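Local coordinates for hypothetical protein MG296 homolog (PDB 2I15) that is of unknown function but folds as an all-alpha protein of the Mg296 family, found in Mycoplasma pneumoniae, at residues C95-Y100 and F129-V134. Sequence-based numbering, arbitrary orientation.
Sequences CCQSFY and FGVLTV
Tyr100 reaches out from its helix to the irregular C-terminal segment 129-134, and its hydroxyl accepts a nearly straight hydrogen bond from the backbone N of Val134 (N to OH 2.9 Å, N-H...O angle 175°). The donor lies at the ring edge, close to the ring plane. CB of Tyr100 points toward the segment, and chi1 167° sets CG anti to the backbone N. A tyrosine suits this place because its long, flat side chain is apolar at the base and polar at the end. At the base, CG1 of Val131 approaches the ring obliquely, 3.6 Å from Tyr100 CG. This methyl also meets the Gln97 amide, while CG2 of the same beta-branched residue rests on Cys96, 4.0 Å from its CB. Further out, CB of Thr133 lies 3.5 Å from Tyr100 OH; Thr133 OG1 is hydrogen-bonded to Tyr135 O, so threonine offers carbon to the tyrosine and oxygen to its own tail. Gln97 bends at chi2 (66°), placing CD 3.7 Å from Leu132 N; an amide, both donor and acceptor, suits a place beside a peptide N and O. Gly130 centres an inverse gamma turn just before Val131. The contact is a C-terminal tail that leaves helix 120-128 and folds back onto helix 92-113, where Val134 also touches Thr104; helix 57-75 packs against Phe99, and Gln10 and Tyr53 of a second subunit meet Cys96 and Val134.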
loop_
_atom_site.group_PDB
_atom_site.type_symbol
_atom_site.label_atom_id
_atom_site.label_comp_id
_atom_site.label_asym_id
_atom_site.label_seq_id
_atom_site.Cartn_x
_atom_site.Cartn_y
_atom_site.Cartn_z
ATOM N N CYS A 95 11.832 -5.318 1.889
ATOM C CA CYS A 95 11.579 -6.673 2.385
ATOM C C CYS A 95 10.604 -6.636 3.562
ATOM O O CYS A 95 9.701 -7.465 3.666
ATOM C CB CYS A 95 12.884 -7.338 2.828
ATOM S SG CYS A 95 14.120 -7.497 1.528
ATOM N N CYS A 96 10.793 -5.668 4.453
ATOM C CA CYS A 96 9.929 -5.522 5.619
ATOM C C CYS A 96 8.588 -4.952 5.204
ATOM O O CYS A 96 7.569 -5.172 5.871
ATOM C CB CYS A 96 10.558 -4.572 6.632
ATOM S SG CYS A 96 11.918 -5.262 7.552
ATOM N N GLN A 97 8.588 -4.199 4.112
ATOM C CA GLN A 97 7.357 -3.597 3.645
ATOM C C GLN A 97 6.440 -4.730 3.200
ATOM O O GLN A 97 5.265 -4.742 3.553
ATOM C CB GLN A 97 7.647 -2.617 2.502
ATOM C CG GLN A 97 6.424 -1.811 2.083
ATOM C CD GLN A 97 5.952 -0.867 3.170
ATOM O OE1 GLN A 97 4.763 -0.599 3.290
ATOM N NE2 GLN A 97 6.885 -0.351 3.960
ATOM N N SER A 98 6.990 -5.704 2.474
ATOM C CA SER A 98 6.212 -6.848 1.981
ATOM C C SER A 98 5.665 -7.746 3.089
ATOM O O SER A 98 4.560 -8.265 2.968
ATOM C CB SER A 98 7.059 -7.684 1.036
ATOM O OG SER A 98 7.522 -6.889 -0.041
ATOM N N PHE A 99 6.439 -7.939 4.156
ATOM C CA PHE A 99 6.011 -8.751 5.293
ATOM C C PHE A 99 4.820 -8.055 5.962
ATOM O O PHE A 99 3.835 -8.700 6.346
ATOM C CB PHE A 99 7.131 -8.865 6.316
ATOM C CG PHE A 99 6.826 -9.808 7.453
ATOM C CD1 PHE A 99 6.998 -11.179 7.298
ATOM C CD2 PHE A 99 6.391 -9.322 8.691
ATOM C CE1 PHE A 99 6.752 -12.059 8.353
ATOM C CE2 PHE A 99 6.141 -10.199 9.756
ATOM C CZ PHE A 99 6.322 -11.568 9.582
ATOM N N TYR A 100 4.901 -6.733 6.065
ATOM C CA TYR A 100 3.838 -5.955 6.683
ATOM C C TYR A 100 2.587 -5.882 5.810
ATOM O O TYR A 100 1.468 -6.086 6.293
ATOM C CB TYR A 100 4.306 -4.518 6.969
ATOM C CG TYR A 100 3.164 -3.565 7.332
ATOM C CD1 TYR A 100 2.654 -3.503 8.632
ATOM C CD2 TYR A 100 2.579 -2.743 6.357
ATOM C CE1 TYR A 100 1.599 -2.638 8.955
ATOM C CE2 TYR A 100 1.526 -1.882 6.668
ATOM C CZ TYR A 100 1.041 -1.836 7.959
ATOM O OH TYR A 100 0.007 -0.966 8.256
ATOM N N PHE A 129 10.147 -0.505 13.042
ATOM C CA PHE A 129 10.749 -1.117 11.861
ATOM C C PHE A 129 10.493 -0.065 10.782
ATOM O O PHE A 129 9.498 0.653 10.843
ATOM C CB PHE A 129 10.049 -2.446 11.556
ATOM C CG PHE A 129 9.832 -3.294 12.776
ATOM C CD1 PHE A 129 8.654 -3.191 13.502
ATOM C CD2 PHE A 129 10.847 -4.121 13.264
ATOM C CE1 PHE A 129 8.485 -3.895 14.699
ATOM C CE2 PHE A 129 10.685 -4.827 14.463
ATOM C CZ PHE A 129 9.499 -4.705 15.176
ATOM N N GLY A 130 11.383 0.071 9.813
ATOM C CA GLY A 130 11.169 1.099 8.806
ATOM C C GLY A 130 10.077 0.737 7.820
ATOM O O GLY A 130 10.362 0.391 6.679
ATOM N N VAL A 131 8.823 0.823 8.243
ATOM C CA VAL A 131 7.717 0.456 7.363
ATOM C C VAL A 131 6.726 1.597 7.086
ATOM O O VAL A 131 6.506 2.478 7.929
ATOM C CB VAL A 131 6.967 -0.760 7.947
ATOM C CG1 VAL A 131 5.738 -1.068 7.124
ATOM C CG2 VAL A 131 7.888 -1.969 7.962
ATOM N N LEU A 132 6.158 1.585 5.882
ATOM C CA LEU A 132 5.188 2.596 5.474
ATOM C C LEU A 132 3.842 1.976 5.799
ATOM O O LEU A 132 3.323 1.151 5.033
ATOM C CB LEU A 132 5.305 2.875 3.975
ATOM C CG LEU A 132 4.710 4.196 3.499
ATOM C CD1 LEU A 132 5.196 4.486 2.088
ATOM C CD2 LEU A 132 3.185 4.138 3.583
ATOM N N THR A 133 3.278 2.368 6.936
ATOM C CA THR A 133 2.025 1.795 7.400
ATOM C C THR A 133 0.741 2.370 6.838
ATOM O O THR A 133 0.692 3.503 6.359
ATOM C CB THR A 133 1.946 1.866 8.926
ATOM O OG1 THR A 133 1.857 3.239 9.340
ATOM C CG2 THR A 133 3.174 1.202 9.558
ATOM N N VAL A 134 -0.295 1.548 6.927
ATOM C CA VAL A 134 -1.629 1.857 6.453
ATOM C C VAL A 134 -2.305 3.011 7.229
ATOM O O VAL A 134 -3.315 3.563 6.785
ATOM C CB VAL A 134 -2.480 0.541 6.466
ATOM C CG1 VAL A 134 -3.952 0.845 6.503
ATOM C CG2 VAL A 134 -2.154 -0.275 5.214
#